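Local structure of Tetur07g02040 (Tetranychus urticae, 6BDJ) at residues S54-D59 with V85-P90; I63-T68 with P146-R151. The protein binds ferric iron and probably cleaves aromatic diols by intradiol ring opening, inserting both atoms of molecular oxygen, possibly in detoxification. One frame throughout, in Å; residues are numbered along the deposited sequence.

How the interactions relate
Both contacts lie inside one beta-sandwich, their centres about 8 Å apart. Along the chain the segments alternate: 54-59 comes first, then 63-68, 85-90 and 146-151, so interactions 1 and 2 are interlaced in sequence. Strands 84-88 and 148-154 are neighbours in the sheet, and the segments 85-90 and 146-151 are probably joined by backbone hydrogen bonds, Y86 N to R151 O at 2.8 Å and H149 N to W88 O at 2.9 Å. Interaction 1 lays the loop before strand 64-73 on the first of these strands; interaction 2 packs strand 64-73 itself against the second, behind the two histidines that hold the iron.

Interaction 1. Residues S54-D59 with V85-P90; sequences SNIVED and VYIWQP
I56 and I87 meet methyl to methyl, and nearly the whole contact rests on this pair. From CB, which heads toward 85-90, the I56 side chain divides. CG2 stays beside its own backbone N and does not reach the strand. CG1 stands between the backbone N and the carbonyl carbon (chi1 61°), and an extended second torsion (176°) drives CD1 forward. That CD1 does the touching: it lies 3.6 Å from I87 CD1 and 4.0 Å from I87 CG1, and comes to 4.3 Å from Q89 OE1 at the margin. I87 has the same torsional form, and the two side chains cross at about a right angle, so tip meets tip with little overlap along their lengths. The polar end of Q89 is occupied by other partners, OE1 by T135 OG1 and NE2 by L136 O. On the loop, N55 OD1 accepts from V57 N at 3.1 Å, an Asx turn wrapped round I56; the donor stands above the carbonyl plane. The first half of segment 54-59 runs beside strand 130-136, where the backbones of S54 and I56 bond to E134; I56 also bonds to L119. Strand 84-88 runs antiparallel between 120-124 and 148-154, and I87 also packs on F133, I148 and Y150, so I56 extends an apolar core between the sandwich layers.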
loop_
_atom_site.group_PDB
_atom_site.type_symbol
_atom_site.label_atom_id
_atom_site.label_comp_id
_atom_site.label_asym_id
_atom_site.label_seq_id
_atom_site.Cartn_x
_atom_site.Cartn_y
_atom_site.Cartn_z
ATOM N N SER A 54 -5.725 -3.487 12.647
ATOM C CA SER A 54 -6.415 -2.697 11.666
ATOM C C SER A 54 -5.961 -1.243 11.656
ATOM O O SER A 54 -5.817 -0.657 10.588
ATOM C CB SER A 54 -7.913 -2.725 11.906
ATOM O OG SER A 54 -8.544 -2.140 10.772
ATOM N N ASN A 55 -5.788 -0.637 12.822
ATOM C CA ASN A 55 -5.372 0.769 12.879
ATOM C C ASN A 55 -3.851 0.859 12.969
ATOM O O ASN A 55 -3.257 0.393 13.923
ATOM C CB ASN A 55 -6.047 1.508 14.040
ATOM C CG ASN A 55 -5.735 2.997 14.031
ATOM O OD1 ASN A 55 -4.591 3.412 14.227
ATOM N ND2 ASN A 55 -6.754 3.809 13.773
ATOM N N ILE A 56 -3.231 1.473 11.966
ATOM C CA ILE A 56 -1.776 1.516 11.805
ATOM C C ILE A 56 -1.214 2.920 11.976
ATOM O O ILE A 56 -0.032 3.149 11.726
ATOM C CB ILE A 56 -1.337 0.946 10.421
ATOM C CG1 ILE A 56 -1.914 1.750 9.242
ATOM C CG2 ILE A 56 -1.833 -0.472 10.293
ATOM C CD1 ILE A 56 -1.458 1.304 7.852
ATOM N N VAL A 57 -2.055 3.852 12.426
ATOM C CA VAL A 57 -1.707 5.282 12.455
ATOM C C VAL A 57 -0.651 5.621 13.491
ATOM O O VAL A 57 0.251 6.392 13.199
ATOM C CB VAL A 57 -2.964 6.145 12.672
ATOM C CG1 VAL A 57 -2.625 7.637 12.791
ATOM C CG2 VAL A 57 -3.933 5.956 11.504
ATOM N N GLU A 58 -0.789 5.079 14.700
ATOM C CA GLU A 58 0.081 5.395 15.827
ATOM C C GLU A 58 0.002 6.902 16.065
ATOM O O GLU A 58 -1.089 7.413 16.200
ATOM C CB GLU A 58 1.506 4.842 15.635
ATOM C CG GLU A 58 1.529 3.330 15.492
ATOM C CD GLU A 58 2.909 2.697 15.609
ATOM O OE1 GLU A 58 3.926 3.362 15.840
ATOM O OE2 GLU A 58 2.990 1.495 15.373
ATOM N N ASP A 59 1.136 7.598 16.046
ATOM C CA ASP A 59 1.234 9.031 16.309
ATOM C C ASP A 59 1.243 9.893 15.048
ATOM O O ASP A 59 1.413 11.099 15.147
ATOM C CB ASP A 59 2.525 9.335 17.101
ATOM C CG ASP A 59 3.778 8.853 16.390
ATOM O OD1 ASP A 59 3.647 8.061 15.433
ATOM O OD2 ASP A 59 4.908 9.208 16.792
ATOM N N VAL A 85 -2.416 -10.017 4.391
ATOM C CA VAL A 85 -2.149 -8.797 3.613
ATOM C C VAL A 85 -1.349 -7.836 4.461
ATOM O O VAL A 85 -1.802 -7.451 5.536
ATOM C CB VAL A 85 -3.437 -8.082 3.235
ATOM C CG1 VAL A 85 -3.132 -6.836 2.404
ATOM C CG2 VAL A 85 -4.370 -9.035 2.498
ATOM N N TYR A 86 -0.176 -7.464 3.965
ATOM C CA TYR A 86 0.613 -6.416 4.543
ATOM C C TYR A 86 0.469 -5.123 3.770
ATOM O O TYR A 86 0.523 -5.126 2.553
ATOM C CB TYR A 86 2.084 -6.770 4.476
ATOM C CG TYR A 86 2.524 -8.022 5.181
ATOM C CD1 TYR A 86 2.243 -9.276 4.636
ATOM C CD2 TYR A 86 3.258 -7.973 6.375
ATOM C CE1 TYR A 86 2.668 -10.440 5.244
ATOM C CE2 TYR A 86 3.684 -9.148 7.002
ATOM C CZ TYR A 86 3.389 -10.378 6.414
ATOM O OH TYR A 86 3.812 -11.571 6.956
ATOM N N ILE A 87 0.330 -4.001 4.458
ATOM C CA ILE A 87 0.553 -2.702 3.832
ATOM C C ILE A 87 1.608 -1.920 4.570
ATOM O O ILE A 87 1.873 -2.149 5.749
ATOM C CB ILE A 87 -0.735 -1.879 3.678
ATOM C CG1 ILE A 87 -1.373 -1.546 5.030
ATOM C CG2 ILE A 87 -1.756 -2.678 2.867
ATOM C CD1 ILE A 87 -2.491 -0.527 4.875
ATOM N N TRP A 88 2.250 -1.031 3.830
ATOM C CA TRP A 88 3.152 -0.061 4.399
ATOM C C TRP A 88 3.210 1.145 3.505
ATOM O O TRP A 88 3.017 1.066 2.275
ATOM C CB TRP A 88 4.558 -0.633 4.681
ATOM C CG TRP A 88 5.407 -1.022 3.439
ATOM C CD1 TRP A 88 6.557 -0.407 2.973
ATOM C CD2 TRP A 88 5.204 -2.150 2.596
ATOM N NE1 TRP A 88 7.058 -1.084 1.891
ATOM C CE2 TRP A 88 6.244 -2.147 1.621
ATOM C CE3 TRP A 88 4.233 -3.147 2.540
ATOM C CZ2 TRP A 88 6.336 -3.121 0.616
ATOM C CZ3 TRP A 88 4.335 -4.120 1.543
ATOM C CH2 TRP A 88 5.377 -4.097 0.601
ATOM N N GLN A 89 3.427 2.288 4.143
ATOM C CA GLN A 89 3.331 3.564 3.451
ATOM C C GLN A 89 4.124 4.624 4.226
ATOM O O GLN A 89 4.362 4.493 5.420
ATOM C CB GLN A 89 1.872 3.976 3.340
ATOM C CG GLN A 89 1.251 4.350 4.675
ATOM C CD GLN A 89 -0.213 4.721 4.591
ATOM O OE1 GLN A 89 -1.073 3.867 4.436
ATOM N NE2 GLN A 89 -0.502 5.998 4.752
ATOM N N PRO A 90 4.493 5.706 3.559
ATOM C CA PRO A 90 5.135 6.794 4.308
ATOM C C PRO A 90 4.158 7.727 4.984
ATOM O O PRO A 90 3.007 7.856 4.539
ATOM C CB PRO A 90 5.875 7.549 3.228
ATOM C CG PRO A 90 5.074 7.339 1.992
ATOM C CD PRO A 90 4.316 6.055 2.137
#

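Interaction 2. Residues I63-T68 with P146-R151; sequences IRLNVT and PHIHYR. With FE (Fe (III) ion), chain C.
N66 OD1, on the strand that sends L65 and V67 to I148, is gripped by two nitrogens of one guanidinium: R64 NH1 at 2.7 Å with a fairly straight bond (155°), and R64 NH2 in a weak bond at 3.1 Å. R64 can do this because its first three torsions all fold the same way and bend it forward along its own strand to N66; OD1 then lies at the guanidinium edge, in its plane. NH2 is also bonded to T135 O, and N66 ND2 to E219 OE2. L65 and V67 point instead into the sandwich. V67 CG2 lies 4.2 Å from I148 CD1, the two side chains pointing opposite ways; L65 CD2 stands farther off, 4.5 Å from that same methyl. This is the interior of the beta-sandwich of intradiol dioxygenases, where I148 faces the core and its neighbours H147 and H149 face the metal. H147 NE2 binds the iron at 2.5 Å and H149 NE2 at 2.3 Å, with a water at 2.2 Å and Y96 OH as further ligands. H149 CD2 comes to the edge of the H147 ring, in its plane. A second-shell bond from H147 ND1 to T145 O helps fix the rotation of that ring, while W88 stacks on H149.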
loop_
_atom_site.group_PDB
_atom_site.type_symbol
_atom_site.label_atom_id
_atom_site.label_comp_id
_atom_site.label_asym_id
_atom_site.label_seq_id
_atom_site.Cartn_x
_atom_site.Cartn_y
_atom_site.Cartn_z
ATOM N N ILE A 63 -4.830 12.856 7.141
ATOM C CA ILE A 63 -6.261 12.715 6.931
ATOM C C ILE A 63 -6.582 11.236 6.939
ATOM O O ILE A 63 -5.979 10.448 6.218
ATOM C CB ILE A 63 -6.748 13.414 5.647
ATOM C CG1 ILE A 63 -6.623 14.935 5.850
ATOM C CG2 ILE A 63 -8.205 13.049 5.368
ATOM C CD1 ILE A 63 -6.802 15.802 4.619
ATOM N N ARG A 64 -7.561 10.881 7.753
ATOM C CA ARG A 64 -7.926 9.500 7.962
ATOM C C ARG A 64 -8.452 8.864 6.683
ATOM O O ARG A 64 -9.270 9.469 5.984
ATOM C CB ARG A 64 -8.935 9.404 9.104
ATOM C CG ARG A 64 -8.254 9.439 10.468
ATOM C CD ARG A 64 -7.667 8.076 10.828
ATOM N NE ARG A 64 -8.759 7.106 10.976
ATOM C CZ ARG A 64 -9.083 6.110 10.139
ATOM N NH1 ARG A 64 -10.148 5.369 10.421
ATOM N NH2 ARG A 64 -8.378 5.825 9.041
ATOM N N LEU A 65 -7.920 7.677 6.367
ATOM C CA LEU A 65 -8.329 6.897 5.214
ATOM C C LEU A 65 -8.515 5.465 5.648
ATOM O O LEU A 65 -7.602 4.877 6.199
ATOM C CB LEU A 65 -7.247 6.938 4.148
ATOM C CG LEU A 65 -7.361 6.020 2.928
ATOM C CD1 LEU A 65 -8.692 6.189 2.213
ATOM C CD2 LEU A 65 -6.228 6.323 1.947
ATOM N N ASN A 66 -9.695 4.914 5.400
ATOM C CA ASN A 66 -9.951 3.484 5.547
ATOM C C ASN A 66 -9.761 2.774 4.213
ATOM O O ASN A 66 -10.449 3.072 3.230
ATOM C CB ASN A 66 -11.373 3.240 6.038
ATOM C CG ASN A 66 -11.591 3.705 7.468
ATOM O OD1 ASN A 66 -10.660 3.832 8.257
ATOM N ND2 ASN A 66 -12.843 3.965 7.806
ATOM N N VAL A 67 -8.849 1.815 4.196
ATOM C CA VAL A 67 -8.500 1.071 3.003
ATOM C C VAL A 67 -9.107 -0.325 3.111
ATOM O O VAL A 67 -8.721 -1.091 3.983
ATOM C CB VAL A 67 -6.964 0.977 2.874
ATOM C CG1 VAL A 67 -6.550 0.002 1.767
ATOM C CG2 VAL A 67 -6.358 2.348 2.601
ATOM N N THR A 68 -10.059 -0.642 2.231
ATOM C CA THR A 68 -10.658 -1.970 2.177
ATOM C C THR A 68 -10.173 -2.619 0.894
ATOM O O THR A 68 -10.312 -2.044 -0.189
ATOM C CB THR A 68 -12.195 -1.895 2.196
ATOM O OG1 THR A 68 -12.624 -1.289 3.423
ATOM C CG2 THR A 68 -12.845 -3.278 2.074
ATOM N N PRO A 146 2.373 9.570 -4.916
ATOM C CA PRO A 146 1.892 9.004 -3.640
ATOM C C PRO A 146 1.332 7.605 -3.838
ATOM O O PRO A 146 0.668 7.337 -4.827
ATOM C CB PRO A 146 0.777 9.970 -3.208
ATOM C CG PRO A 146 1.048 11.233 -3.934
ATOM C CD PRO A 146 1.701 10.839 -5.229
ATOM N N HIS A 147 1.606 6.725 -2.898
ATOM C CA HIS A 147 1.139 5.359 -2.974
ATOM C C HIS A 147 1.215 4.662 -1.654
ATOM O O HIS A 147 1.906 5.121 -0.737
ATOM C CB HIS A 147 2.028 4.581 -3.916
ATOM C CG HIS A 147 3.459 4.588 -3.508
ATOM N ND1 HIS A 147 4.302 5.637 -3.795
ATOM C CD2 HIS A 147 4.191 3.695 -2.807
ATOM C CE1 HIS A 147 5.512 5.368 -3.335
ATOM N NE2 HIS A 147 5.460 4.222 -2.676
ATOM N N ILE A 148 0.533 3.518 -1.591
ATOM C CA ILE A 148 0.624 2.594 -0.476
ATOM C C ILE A 148 1.071 1.263 -1.039
ATOM O O ILE A 148 0.478 0.760 -2.016
ATOM C CB ILE A 148 -0.738 2.404 0.201
ATOM C CG1 ILE A 148 -1.208 3.725 0.839
ATOM C CG2 ILE A 148 -0.668 1.309 1.284
ATOM C CD1 ILE A 148 -2.650 3.732 1.345
ATOM N N HIS A 149 2.083 0.671 -0.425
ATOM C CA HIS A 149 2.491 -0.658 -0.801
ATOM C C HIS A 149 1.658 -1.724 -0.159
ATOM O O HIS A 149 1.121 -1.515 0.932
ATOM C CB HIS A 149 3.877 -0.938 -0.330
ATOM C CG HIS A 149 4.913 -0.088 -0.934
ATOM N ND1 HIS A 149 5.673 -0.507 -2.015
ATOM C CD2 HIS A 149 5.364 1.133 -0.591
ATOM C CE1 HIS A 149 6.550 0.434 -2.307
ATOM N NE2 HIS A 149 6.378 1.434 -1.458
ATOM N N TYR A 150 1.656 -2.902 -0.783
ATOM C CA TYR A 150 0.984 -4.070 -0.234
ATOM C C TYR A 150 1.666 -5.336 -0.719
ATOM O O TYR A 150 2.209 -5.383 -1.830
ATOM C CB TYR A 150 -0.514 -4.086 -0.564
ATOM C CG TYR A 150 -0.843 -4.475 -1.983
ATOM C CD1 TYR A 150 -0.901 -3.526 -2.994
ATOM C CD2 TYR A 150 -1.108 -5.790 -2.312
ATOM C CE1 TYR A 150 -1.198 -3.888 -4.305
ATOM C CE2 TYR A 150 -1.391 -6.165 -3.611
ATOM C CZ TYR A 150 -1.437 -5.212 -4.608
ATOM O OH TYR A 150 -1.734 -5.618 -5.902
ATOM N N ARG A 151 1.640 -6.350 0.126
ATOM C CA ARG A 151 2.225 -7.632 -0.165
ATOM C C ARG A 151 1.353 -8.691 0.462
ATOM O O ARG A 151 0.905 -8.535 1.601
ATOM C CB ARG A 151 3.637 -7.678 0.399
ATOM C CG ARG A 151 4.249 -9.052 0.523
ATOM C CD ARG A 151 5.767 -8.923 0.641
ATOM N NE ARG A 151 6.345 -10.133 1.186
ATOM C CZ ARG A 151 7.633 -10.486 1.198
ATOM N NH1 ARG A 151 8.586 -9.745 0.635
ATOM N NH2 ARG A 151 7.974 -11.641 1.783
HETATM FE FE FE C . 7.368 3.544 -1.269
HETATM O O HOH W 1 9.244 2.461 -1.195
#